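Local coordinates for orotidine 5'-phosphate decarboxylase (PDB 4DBE), which probably catalyses the decarboxylation of orotidine 5'-monophosphate to UMP, the last step of de novo UMP biosynthesis, at residues 9-14 against 189-194; 28-33 against 57-62; 81-86 against 109-114; 158-163 against 181-186. All coordinates share one frame; numbering follows the deposited sequence.

In the fold
The four contacts lie round one closed eight-stranded parallel barrel. Contacts 2, 3 and 4 are buried pairings of neighbouring strands, whereas contact 1, centred about 15 Å from the centre of the chain, is partly exposed and joins the loop after the first strand to the short helix after the last. The other three are nested within the loop it closes. Contact 2 brings lysines and an aspartate to the ligand; contact 3, mainly apolar with a histidine, meets it through a methionine; contact 4, tied at its N-terminal end by an aspartate, does so through an isoleucine side chain. M10 pairs with K30 and G32, and A9 with I186, linking contact 1 to contacts 2 and 4.

Contact 1: residues 9-14 against 189-194; sequences AMDKPL and SIYNAG. With BMP (6-hydroxyuridine-5'-phosphate), chain C.
K12 CB covers one face of the Y191 ring, 4.0 Å from the ring centroid in a CH-pi contact and displaced toward the rim. The lysine chain crosses the tyrosine at about a right angle; CE still touches Y191 CE1 at 3.6 Å before NZ reaches N192. There K12 NZ donates to N192 OD1 over 2.7 Å, approaching 16° from the carbonyl plane, while N192 ND2 donates to a water that also accepts a weak bond from K12. The Y191 CG lies between its backbone N and carbonyl carbon (chi1 68°), which turns the ring toward A9 and K12 and leaves CB against L14 CD1, 3.7 Å away. At the ring edge the carbonyl O of A9 approaches Y191 CE2. The phenol oxygen is hydrogen-bonded to Y67 OH of the second subunit and to a water, 2.6 Å from Y191 OH, that also lies within hydrogen-bonding distance of D11 OD2 and OP2 of the ligand. D11 OD2 also accepts from the ribose O3' at 2.7 Å. Replacing Y191 by alanine is likely to leave K12 CB without the ring face it packs on and Y67 of the second subunit without its hydroxyl partner. The arrangement belongs to the C-terminal mouth of a TIM barrel, where the loops and short helices that follow the strands surround the ribose and phosphate of the nucleotide.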
# COMPACT_ATOMS: atom_id res chain seq x y z
N ALA A 9 12.34 -11.56 3.91
CA ALA A 9 11.53 -10.36 4.00
C ALA A 9 12.32 -9.33 4.81
O ALA A 9 12.28 -9.33 6.04
CB ALA A 9 10.17 -10.63 4.64
N MET A 10 13.09 -8.51 4.10
CA MET A 10 13.90 -7.50 4.76
C MET A 10 13.03 -6.30 5.11
O MET A 10 12.96 -5.31 4.37
CB MET A 10 15.09 -7.09 3.88
CG MET A 10 16.17 -6.33 4.64
SD MET A 10 17.63 -6.12 3.60
CE MET A 10 17.73 -7.76 2.89
N ASP A 11 12.36 -6.40 6.26
CA ASP A 11 11.51 -5.33 6.77
C ASP A 11 12.25 -4.52 7.83
O ASP A 11 11.70 -3.58 8.39
CB ASP A 11 10.24 -5.94 7.36
CG ASP A 11 9.38 -6.59 6.30
OD1 ASP A 11 9.27 -6.00 5.20
OD2 ASP A 11 8.83 -7.70 6.56
N LYS A 12 13.48 -4.93 8.10
CA LYS A 12 14.34 -4.33 9.10
C LYS A 12 15.76 -4.54 8.57
O LYS A 12 16.04 -5.55 7.93
CB LYS A 12 14.17 -5.05 10.45
CG LYS A 12 14.96 -4.45 11.61
CD LYS A 12 14.92 -5.32 12.87
CE LYS A 12 13.51 -5.44 13.46
NZ LYS A 12 13.55 -5.88 14.91
N PRO A 13 16.66 -3.58 8.81
CA PRO A 13 18.03 -3.72 8.30
C PRO A 13 18.79 -4.92 8.88
O PRO A 13 18.67 -5.23 10.06
CB PRO A 13 18.70 -2.42 8.77
CG PRO A 13 17.58 -1.45 8.95
CD PRO A 13 16.42 -2.27 9.44
N LEU A 14 19.57 -5.58 8.03
CA LEU A 14 20.60 -6.51 8.48
C LEU A 14 21.94 -5.96 7.98
O LEU A 14 22.00 -5.27 6.97
CB LEU A 14 20.38 -7.92 7.92
CG LEU A 14 19.14 -8.73 8.34
CD1 LEU A 14 17.88 -8.09 7.79
CD2 LEU A 14 19.23 -10.18 7.83
N SER A 189 11.52 -14.43 11.72
CA SER A 189 12.16 -15.65 12.21
C SER A 189 13.62 -15.69 11.80
O SER A 189 14.41 -16.42 12.39
CB SER A 189 11.44 -16.91 11.70
OG SER A 189 10.19 -17.04 12.33
N ILE A 190 13.97 -14.91 10.78
CA ILE A 190 15.37 -14.76 10.39
C ILE A 190 15.97 -13.50 10.99
O ILE A 190 16.93 -13.58 11.76
CB ILE A 190 15.56 -14.78 8.85
CG1 ILE A 190 15.19 -16.16 8.30
CG2 ILE A 190 17.01 -14.41 8.48
CD1 ILE A 190 14.95 -16.18 6.78
N TYR A 191 15.41 -12.33 10.68
CA TYR A 191 16.11 -11.08 11.02
C TYR A 191 16.11 -10.68 12.50
O TYR A 191 16.96 -9.90 12.93
CB TYR A 191 15.68 -9.91 10.11
CG TYR A 191 14.25 -9.40 10.26
CD1 TYR A 191 13.80 -8.82 11.44
CD2 TYR A 191 13.37 -9.44 9.17
CE1 TYR A 191 12.50 -8.33 11.56
CE2 TYR A 191 12.06 -8.95 9.28
CZ TYR A 191 11.64 -8.39 10.46
OH TYR A 191 10.35 -7.90 10.57
N ASN A 192 15.17 -11.21 13.28
CA ASN A 192 15.17 -11.01 14.73
C ASN A 192 15.83 -12.14 15.51
O ASN A 192 15.88 -12.09 16.74
CB ASN A 192 13.74 -10.80 15.26
CG ASN A 192 13.22 -9.40 15.03
OD1 ASN A 192 13.97 -8.49 14.69
ND2 ASN A 192 11.91 -9.22 15.23
N ALA A 193 16.30 -13.17 14.82
CA ALA A 193 17.02 -14.28 15.47
C ALA A 193 18.33 -13.79 16.08
O ALA A 193 18.91 -12.82 15.61
CB ALA A 193 17.29 -15.39 14.48
N GLY A 194 18.80 -14.49 17.12
CA GLY A 194 20.06 -14.12 17.74
C GLY A 194 21.15 -14.15 16.68
O GLY A 194 22.03 -13.30 16.66
P BMP C . 7.19 -12.32 8.98
OP1 BMP C . 5.87 -12.76 9.44
OP2 BMP C . 8.17 -11.57 10.02
OP3 BMP C . 8.00 -13.61 8.51
O5' BMP C . 7.05 -11.42 7.66
C5' BMP C . 6.15 -11.75 6.62
C4' BMP C . 6.38 -10.87 5.41
O4' BMP C . 5.41 -11.22 4.38
C3' BMP C . 6.21 -9.37 5.66
O3' BMP C . 7.05 -8.63 4.79
C2' BMP C . 4.75 -9.14 5.27
O2' BMP C . 4.45 -7.82 4.89
C1' BMP C . 4.60 -10.10 4.09
N1 BMP C . 3.22 -10.59 3.88
C2 BMP C . 2.52 -11.19 4.86
O2 BMP C . 2.99 -11.33 5.97
N3 BMP C . 1.26 -11.62 4.65
C4 BMP C . 0.67 -11.50 3.44
O4 BMP C . -0.47 -11.91 3.26
C5 BMP C . 1.39 -10.90 2.38
C6 BMP C . 2.67 -10.46 2.63
O1 BMP C . 3.39 -9.89 1.65
O HOH W 1 8.64 -8.92 8.91
O HOH W 2 10.29 -6.66 14.98

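Contact 2: residues 28-33 against 57-62; sequences GIKVGL and IVDFKL. With BMP (6-hydroxyuridine-5'-phosphate), chain C.
This is a parallel pairing of strands 28-32 and 57-62 in the barrel wall, fully buried and ending at the probable catalytic centre, beside the bound ligand. The short segments cross at -29°, and three backbone bonds hold them: I57 N to I29 O, V31 N to I57 O and D59 N to V31 O, all with the donor nearly along the C=O axis. Beyond them a water joins L33 N to D59 O. On the ligand side, K30 NZ makes a salt bridge to D59 OD2 at 2.8 Å, arriving on the anti side of the carboxylate, while K61 NZ takes the syn lone pair of the same oxygen at 2.6 Å. Bends at chi3 and chi4 (77° and 63°) turn the end of K30 back to this oxygen and to the ribose O3', 2.8 Å from K30 NZ. K61 NZ also donates to O1 of the ligand over 2.6 Å. D59 OD1 accepts from K61 N, an Asx turn that fixes the carboxylate's rotation. K30 NZ and K61 NZ, 4.4 Å apart, both bond to D59 OD2, and K61 has a further salt-bridge partner in D64 of the second subunit. L33 CD1 stands over the centre of the F60 ring, 3.8 Å from its centroid, with V58 CG1 on the opposite face. Strand 6-10 flanks 28-32, strand 81-85 flanks 57-62, and helix 66-73 packs on F60 and L62.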
# COMPACT_ATOMS: atom_id res chain seq x y z
N GLY A 28 15.76 -15.03 -2.93
CA GLY A 28 15.65 -13.59 -3.13
C GLY A 28 15.49 -12.78 -1.87
O GLY A 28 15.50 -13.30 -0.76
N ILE A 29 15.34 -11.47 -2.05
CA ILE A 29 15.10 -10.56 -0.94
C ILE A 29 13.87 -9.75 -1.27
O ILE A 29 13.76 -9.20 -2.38
CB ILE A 29 16.30 -9.61 -0.76
CG1 ILE A 29 17.55 -10.44 -0.43
CG2 ILE A 29 16.00 -8.58 0.33
CD1 ILE A 29 18.84 -9.62 -0.38
N LYS A 30 12.93 -9.70 -0.34
CA LYS A 30 11.77 -8.84 -0.50
C LYS A 30 12.03 -7.57 0.33
O LYS A 30 12.14 -7.63 1.56
CB LYS A 30 10.50 -9.55 -0.05
CG LYS A 30 9.22 -8.79 -0.37
CD LYS A 30 7.98 -9.60 -0.00
CE LYS A 30 7.68 -9.62 1.49
NZ LYS A 30 7.38 -8.24 2.03
N VAL A 31 12.14 -6.44 -0.35
CA VAL A 31 12.43 -5.18 0.31
C VAL A 31 11.12 -4.53 0.74
O VAL A 31 10.26 -4.27 -0.09
CB VAL A 31 13.21 -4.25 -0.63
CG1 VAL A 31 13.44 -2.91 0.03
CG2 VAL A 31 14.51 -4.91 -1.03
N GLY A 32 10.96 -4.29 2.03
CA GLY A 32 9.71 -3.79 2.57
C GLY A 32 9.73 -2.30 2.83
O GLY A 32 10.80 -1.68 2.89
N LEU A 33 8.55 -1.71 2.97
CA LEU A 33 8.44 -0.27 3.18
C LEU A 33 9.15 0.23 4.46
O LEU A 33 9.81 1.25 4.43
CB LEU A 33 6.97 0.18 3.14
CG LEU A 33 6.74 1.70 3.17
CD1 LEU A 33 7.63 2.43 2.11
CD2 LEU A 33 5.27 2.02 2.97
N ILE A 57 12.79 -8.14 -4.89
CA ILE A 57 11.38 -7.79 -5.00
C ILE A 57 11.08 -6.64 -4.08
O ILE A 57 11.27 -6.74 -2.86
CB ILE A 57 10.48 -8.98 -4.58
CG1 ILE A 57 10.83 -10.22 -5.40
CG2 ILE A 57 9.00 -8.62 -4.71
CD1 ILE A 57 10.00 -11.47 -5.00
N VAL A 58 10.61 -5.53 -4.64
CA VAL A 58 10.21 -4.42 -3.80
C VAL A 58 8.73 -4.53 -3.48
O VAL A 58 7.89 -4.62 -4.38
CB VAL A 58 10.55 -3.06 -4.42
CG1 VAL A 58 9.79 -1.96 -3.71
CG2 VAL A 58 12.06 -2.84 -4.34
N ASP A 59 8.41 -4.55 -2.18
CA ASP A 59 7.05 -4.78 -1.74
C ASP A 59 6.51 -3.62 -0.93
O ASP A 59 6.69 -3.55 0.30
CB ASP A 59 6.94 -6.09 -0.92
CG ASP A 59 5.52 -6.33 -0.40
OD1 ASP A 59 4.59 -5.64 -0.85
OD2 ASP A 59 5.32 -7.22 0.45
N PHE A 60 5.87 -2.69 -1.64
CA PHE A 60 5.12 -1.61 -0.99
C PHE A 60 3.60 -1.88 -1.05
O PHE A 60 2.79 -0.98 -0.81
CB PHE A 60 5.46 -0.24 -1.58
CG PHE A 60 6.91 0.19 -1.37
CD1 PHE A 60 7.78 -0.56 -0.60
CD2 PHE A 60 7.37 1.36 -1.95
CE1 PHE A 60 9.11 -0.16 -0.42
CE2 PHE A 60 8.70 1.77 -1.77
CZ PHE A 60 9.56 1.02 -1.01
N LYS A 61 3.22 -3.12 -1.37
CA LYS A 61 1.79 -3.48 -1.37
C LYS A 61 0.98 -2.48 -2.20
O LYS A 61 -0.07 -1.98 -1.77
CB LYS A 61 1.24 -3.55 0.06
CG LYS A 61 1.76 -4.70 0.92
CD LYS A 61 1.45 -6.07 0.29
CE LYS A 61 1.70 -7.20 1.29
NZ LYS A 61 3.11 -7.27 1.79
N LEU A 62 1.48 -2.19 -3.40
CA LEU A 62 0.92 -1.15 -4.25
C LEU A 62 -0.59 -1.31 -4.41
O LEU A 62 -1.08 -2.38 -4.78
CB LEU A 62 1.59 -1.14 -5.62
CG LEU A 62 3.10 -0.91 -5.58
CD1 LEU A 62 3.72 -1.33 -6.90
CD2 LEU A 62 3.41 0.56 -5.25
P BMP C . 7.19 -12.32 8.98
OP1 BMP C . 5.87 -12.76 9.44
OP2 BMP C . 8.17 -11.57 10.02
OP3 BMP C . 8.00 -13.61 8.51
O5' BMP C . 7.05 -11.42 7.66
C5' BMP C . 6.15 -11.75 6.62
C4' BMP C . 6.38 -10.87 5.41
O4' BMP C . 5.41 -11.22 4.38
C3' BMP C . 6.21 -9.37 5.66
O3' BMP C . 7.05 -8.63 4.79
C2' BMP C . 4.75 -9.14 5.27
O2' BMP C . 4.45 -7.82 4.89
C1' BMP C . 4.60 -10.10 4.09
N1 BMP C . 3.22 -10.59 3.88
C2 BMP C . 2.52 -11.19 4.86
O2 BMP C . 2.99 -11.33 5.97
N3 BMP C . 1.26 -11.62 4.65
C4 BMP C . 0.67 -11.50 3.44
O4 BMP C . -0.47 -11.91 3.26
C5 BMP C . 1.39 -10.90 2.38
C6 BMP C . 2.67 -10.46 2.63
O1 BMP C . 3.39 -9.89 1.65
O HOH W 3 6.19 -3.32 2.91

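Contact 3: residues 81-86 against 109-114; sequences SFIAHS and YLVAVM. With BMP (6-hydroxyuridine-5'-phosphate), chain C.
Where the regular pairing of strands 81-85 and 109-113 runs out, S86 carries it on with its side chain: S86 OG donates to the carbonyl O of V111 over 2.8 Å, tilted 22° from the carbonyl plane. OG sits between the backbone N and the carbonyl carbon (chi1 64°), which points it at V111 on the neighbouring strand. V111 O also accepts from a water, which in turn accepts from S86 N and lies in the plane of the H85 ring, 3.0 Å from H85 ND1. With alanine at S86 the OG bond is gone, and V111 O is likely to be left relying on that water. The H85 and V111 side chains run side by side: V111 CG2 stands over one ring face, toward its rim, and V111 CB is 3.6 Å from H85 ND1. M114 SD comes in at the ring edge, 3.7 Å from H85 CE1, a sulfur-aromatic contact in the plane of the imidazole; H85 NE2 is held by A63 O of the second subunit. M114 also lies against the ligand base, its CA 3.0 Å from ligand O4. Farther back, three backbone bonds (Y109 N to F82 O, A84 N to Y109 O, V111 N to A84 O) set the parallel register. On the inner face I83 CG2 meets V111 CG2 at 3.7 Å, and S81 CB touches the Y109 ring edge at 3.6 Å from CE2. Helix 90-103 makes the right-handed beta-alpha-beta crossover and covers A84 and L110, helix 124-134 packs on L110 and S86, and strand 55-62 borders 81-85.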
# COMPACT_ATOMS: atom_id res chain seq x y z
N SER A 81 11.44 -6.86 -9.48
CA SER A 81 10.02 -7.15 -9.42
C SER A 81 9.32 -6.32 -8.36
O SER A 81 9.96 -5.85 -7.41
CB SER A 81 9.82 -8.64 -9.08
OG SER A 81 10.77 -9.43 -9.77
N PHE A 82 8.00 -6.17 -8.50
CA PHE A 82 7.21 -5.43 -7.52
C PHE A 82 5.97 -6.20 -7.12
O PHE A 82 5.42 -6.98 -7.92
CB PHE A 82 6.79 -4.07 -8.08
CG PHE A 82 7.94 -3.16 -8.38
CD1 PHE A 82 8.44 -2.30 -7.42
CD2 PHE A 82 8.53 -3.17 -9.63
CE1 PHE A 82 9.50 -1.47 -7.70
CE2 PHE A 82 9.60 -2.34 -9.92
CZ PHE A 82 10.08 -1.48 -8.95
N ILE A 83 5.52 -5.97 -5.89
CA ILE A 83 4.28 -6.54 -5.40
C ILE A 83 3.16 -5.51 -5.40
O ILE A 83 3.34 -4.38 -4.95
CB ILE A 83 4.47 -7.12 -3.98
CG1 ILE A 83 5.41 -8.33 -4.05
CG2 ILE A 83 3.12 -7.55 -3.38
CD1 ILE A 83 5.47 -9.16 -2.79
N ALA A 84 2.00 -5.89 -5.93
CA ALA A 84 0.81 -5.05 -5.82
C ALA A 84 -0.37 -5.88 -5.37
O ALA A 84 -0.35 -7.10 -5.45
CB ALA A 84 0.49 -4.38 -7.16
N HIS A 85 -1.41 -5.21 -4.91
CA HIS A 85 -2.66 -5.90 -4.61
C HIS A 85 -3.45 -6.18 -5.88
O HIS A 85 -3.35 -5.43 -6.86
CB HIS A 85 -3.47 -5.06 -3.65
CG HIS A 85 -3.11 -5.30 -2.22
ND1 HIS A 85 -3.46 -6.45 -1.55
CD2 HIS A 85 -2.39 -4.55 -1.35
CE1 HIS A 85 -2.99 -6.39 -0.32
NE2 HIS A 85 -2.35 -5.25 -0.16
N SER A 86 -4.22 -7.26 -5.86
CA SER A 86 -5.12 -7.57 -6.96
C SER A 86 -6.50 -6.93 -6.76
O SER A 86 -7.19 -6.62 -7.73
CB SER A 86 -5.27 -9.09 -7.13
OG SER A 86 -5.86 -9.65 -5.98
N TYR A 109 4.15 -9.17 -9.17
CA TYR A 109 3.48 -10.18 -8.36
C TYR A 109 2.19 -9.58 -7.82
O TYR A 109 2.19 -8.43 -7.38
CB TYR A 109 4.35 -10.58 -7.17
CG TYR A 109 5.54 -11.41 -7.54
CD1 TYR A 109 5.53 -12.79 -7.37
CD2 TYR A 109 6.69 -10.82 -8.05
CE1 TYR A 109 6.62 -13.55 -7.71
CE2 TYR A 109 7.79 -11.57 -8.38
CZ TYR A 109 7.75 -12.95 -8.21
OH TYR A 109 8.84 -13.71 -8.54
N LEU A 110 1.11 -10.34 -7.85
CA LEU A 110 -0.16 -9.86 -7.31
C LEU A 110 -0.53 -10.58 -6.03
O LEU A 110 -0.44 -11.81 -5.95
CB LEU A 110 -1.29 -9.99 -8.34
CG LEU A 110 -1.24 -9.06 -9.56
CD1 LEU A 110 -2.45 -9.28 -10.49
CD2 LEU A 110 -1.17 -7.59 -9.13
N VAL A 111 -0.93 -9.82 -5.02
CA VAL A 111 -1.42 -10.41 -3.78
C VAL A 111 -2.77 -11.08 -4.03
O VAL A 111 -3.76 -10.42 -4.33
CB VAL A 111 -1.59 -9.38 -2.66
CG1 VAL A 111 -2.21 -10.05 -1.41
CG2 VAL A 111 -0.24 -8.74 -2.34
N ALA A 112 -2.80 -12.40 -3.88
CA ALA A 112 -4.01 -13.21 -4.11
C ALA A 112 -4.77 -13.54 -2.83
O ALA A 112 -5.97 -13.29 -2.72
CB ALA A 112 -3.64 -14.49 -4.83
N VAL A 113 -4.07 -14.11 -1.85
CA VAL A 113 -4.69 -14.46 -0.58
C VAL A 113 -3.71 -14.08 0.52
O VAL A 113 -2.56 -14.52 0.50
CB VAL A 113 -4.95 -15.97 -0.50
CG1 VAL A 113 -5.61 -16.33 0.86
CG2 VAL A 113 -5.80 -16.43 -1.69
N MET A 114 -4.14 -13.27 1.48
CA MET A 114 -3.21 -12.86 2.53
C MET A 114 -3.13 -13.86 3.69
O MET A 114 -3.93 -14.81 3.78
CB MET A 114 -3.49 -11.43 3.00
CG MET A 114 -3.12 -10.39 1.95
SD MET A 114 -3.27 -8.71 2.59
CE MET A 114 -1.87 -8.66 3.72
P BMP C . 7.19 -12.32 8.98
OP1 BMP C . 5.87 -12.76 9.44
OP2 BMP C . 8.17 -11.57 10.02
OP3 BMP C . 8.00 -13.61 8.51
O5' BMP C . 7.05 -11.42 7.66
C5' BMP C . 6.15 -11.75 6.62
C4' BMP C . 6.38 -10.87 5.41
O4' BMP C . 5.41 -11.22 4.38
C3' BMP C . 6.21 -9.37 5.66
O3' BMP C . 7.05 -8.63 4.79
C2' BMP C . 4.75 -9.14 5.27
O2' BMP C . 4.45 -7.82 4.89
C1' BMP C . 4.60 -10.10 4.09
N1 BMP C . 3.22 -10.59 3.88
C2 BMP C . 2.52 -11.19 4.86
O2 BMP C . 2.99 -11.33 5.97
N3 BMP C . 1.26 -11.62 4.65
C4 BMP C . 0.67 -11.50 3.44
O4 BMP C . -0.47 -11.91 3.26
C5 BMP C . 1.39 -10.90 2.38
C6 BMP C . 2.67 -10.46 2.63
O1 BMP C . 3.39 -9.89 1.65
O HOH W 4 -5.17 -8.14 -3.32

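Contact 4: residues 158-163 against 181-186; sequences KMTIVS and ADYEII. With BMP (6-hydroxyuridine-5'-phosphate), chain C.
D182 OD2 accepts from the backbone N of I161 at 2.8 Å, using the lone pair that faces away from its other oxygen, with an N-H...O angle of 163°. Its CG is anti to the carbonyl carbon (chi1 -63°), which directs the carboxylate across to strand 160-163, and the same OD2 forms a salt bridge with R153. In return I161 O takes two donors: D182 N at 2.9 Å, and Y183 N at a longer 3.3 Å but nearly in line with the carbonyl. The strands then continue as a parallel pair. S163 N donates to Y183 O, and I185 N to S163 O at 2.8 Å, the latter from 55° above the carbonyl plane and therefore not on a lone pair. S163 OG lies 3.2 Å from A181 CB, its own hydrogen bond going to V141 O. Packing spreads from these bonds on both sides of the sheet. Facing the barrel interior, V162 CG2 meets I185 CD1 at 3.7 Å, the two side chains at a slant; V162 CG1 and T160 CG2 lie at the edge of the Y183 ring, the latter 4.1 Å from Y183 CD2. Elsewhere I161 CG2 rests on A181. I185 CG2 reaches on to the ribose of the ligand, 3.8 Å from its O4'. This is a beta-alpha-beta unit of the TIM barrel, strand 160-163 and strand 183-186 joined through helix 175-179, its C-terminal end bordering the nucleotide site.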
# COMPACT_ATOMS: atom_id res chain seq x y z
N LYS A 158 1.63 -22.16 -14.32
CA LYS A 158 2.94 -21.62 -14.67
C LYS A 158 3.30 -20.37 -13.86
O LYS A 158 4.34 -19.75 -14.07
CB LYS A 158 3.03 -21.34 -16.17
CG LYS A 158 3.06 -22.62 -17.01
CD LYS A 158 3.08 -22.33 -18.50
CE LYS A 158 3.19 -23.63 -19.29
NZ LYS A 158 2.11 -24.60 -18.94
N MET A 159 2.42 -20.02 -12.93
CA MET A 159 2.60 -18.87 -12.07
C MET A 159 3.65 -19.13 -10.99
O MET A 159 3.70 -20.21 -10.41
CB MET A 159 1.27 -18.56 -11.39
CG MET A 159 1.21 -17.22 -10.75
SD MET A 159 0.97 -16.04 -12.07
CE MET A 159 -0.80 -15.92 -12.10
N THR A 160 4.49 -18.13 -10.71
CA THR A 160 5.38 -18.20 -9.55
C THR A 160 4.53 -17.87 -8.33
O THR A 160 3.85 -16.86 -8.31
CB THR A 160 6.55 -17.18 -9.65
OG1 THR A 160 7.33 -17.46 -10.82
CG2 THR A 160 7.45 -17.25 -8.41
N ILE A 161 4.55 -18.73 -7.32
CA ILE A 161 3.73 -18.52 -6.13
C ILE A 161 4.66 -18.29 -4.96
O ILE A 161 5.54 -19.10 -4.71
CB ILE A 161 2.80 -19.72 -5.86
CG1 ILE A 161 1.85 -19.93 -7.04
CG2 ILE A 161 2.02 -19.52 -4.56
CD1 ILE A 161 0.86 -21.06 -6.82
N VAL A 162 4.51 -17.16 -4.27
CA VAL A 162 5.33 -16.87 -3.09
C VAL A 162 4.44 -16.81 -1.86
O VAL A 162 3.33 -16.28 -1.92
CB VAL A 162 6.16 -15.56 -3.25
CG1 VAL A 162 7.12 -15.71 -4.42
CG2 VAL A 162 5.25 -14.35 -3.45
N SER A 163 4.92 -17.38 -0.77
CA SER A 163 4.08 -17.57 0.40
C SER A 163 4.72 -17.11 1.70
O SER A 163 5.70 -17.70 2.17
CB SER A 163 3.69 -19.05 0.52
OG SER A 163 3.00 -19.47 -0.65
N ALA A 181 3.53 -23.81 -3.44
CA ALA A 181 4.29 -22.57 -3.62
C ALA A 181 5.68 -22.86 -4.17
O ALA A 181 6.23 -23.94 -3.98
CB ALA A 181 4.41 -21.80 -2.30
N ASP A 182 6.27 -21.88 -4.87
CA ASP A 182 7.66 -21.97 -5.29
C ASP A 182 8.63 -21.52 -4.19
O ASP A 182 9.69 -22.13 -4.00
CB ASP A 182 7.86 -21.13 -6.54
CG ASP A 182 7.04 -21.65 -7.70
OD1 ASP A 182 7.48 -22.63 -8.32
OD2 ASP A 182 5.95 -21.10 -7.95
N TYR A 183 8.26 -20.46 -3.49
CA TYR A 183 9.15 -19.84 -2.51
C TYR A 183 8.38 -19.45 -1.26
O TYR A 183 7.19 -19.12 -1.32
CB TYR A 183 9.81 -18.60 -3.12
CG TYR A 183 10.58 -18.93 -4.38
CD1 TYR A 183 11.71 -19.74 -4.32
CD2 TYR A 183 10.16 -18.47 -5.62
CE1 TYR A 183 12.41 -20.06 -5.46
CE2 TYR A 183 10.87 -18.78 -6.77
CZ TYR A 183 11.99 -19.59 -6.68
OH TYR A 183 12.69 -19.92 -7.81
N GLU A 184 9.06 -19.49 -0.12
CA GLU A 184 8.45 -19.04 1.13
C GLU A 184 9.12 -17.75 1.58
O GLU A 184 10.35 -17.63 1.57
CB GLU A 184 8.51 -20.11 2.22
CG GLU A 184 7.62 -21.30 1.88
CD GLU A 184 7.62 -22.40 2.93
OE1 GLU A 184 8.25 -22.21 3.99
OE2 GLU A 184 6.97 -23.45 2.67
N ILE A 185 8.29 -16.78 1.94
CA ILE A 185 8.77 -15.48 2.37
C ILE A 185 8.90 -15.50 3.89
O ILE A 185 7.94 -15.82 4.59
CB ILE A 185 7.76 -14.40 2.00
CG1 ILE A 185 7.67 -14.26 0.48
CG2 ILE A 185 8.17 -13.06 2.62
CD1 ILE A 185 6.44 -13.49 0.00
N ILE A 186 10.08 -15.15 4.40
CA ILE A 186 10.31 -15.26 5.84
C ILE A 186 11.01 -14.01 6.36
O ILE A 186 12.07 -13.62 5.85
CB ILE A 186 11.16 -16.50 6.17
CG1 ILE A 186 10.50 -17.76 5.59
CG2 ILE A 186 11.37 -16.64 7.67
CD1 ILE A 186 11.43 -18.95 5.57
P BMP C . 7.19 -12.32 8.98
OP1 BMP C . 5.87 -12.76 9.44
OP2 BMP C . 8.17 -11.57 10.02
OP3 BMP C . 8.00 -13.61 8.51
O5' BMP C . 7.05 -11.42 7.66
C5' BMP C . 6.15 -11.75 6.62
C4' BMP C . 6.38 -10.87 5.41
O4' BMP C . 5.41 -11.22 4.38
C3' BMP C . 6.21 -9.37 5.66
O3' BMP C . 7.05 -8.63 4.79
C2' BMP C . 4.75 -9.14 5.27
O2' BMP C . 4.45 -7.82 4.89
C1' BMP C . 4.60 -10.10 4.09
N1 BMP C . 3.22 -10.59 3.88
C2 BMP C . 2.52 -11.19 4.86
O2 BMP C . 2.99 -11.33 5.97
N3 BMP C . 1.26 -11.62 4.65
C4 BMP C . 0.67 -11.50 3.44
O4 BMP C . -0.47 -11.91 3.26
C5 BMP C . 1.39 -10.90 2.38
C6 BMP C . 2.67 -10.46 2.63
O1 BMP C . 3.39 -9.89 1.65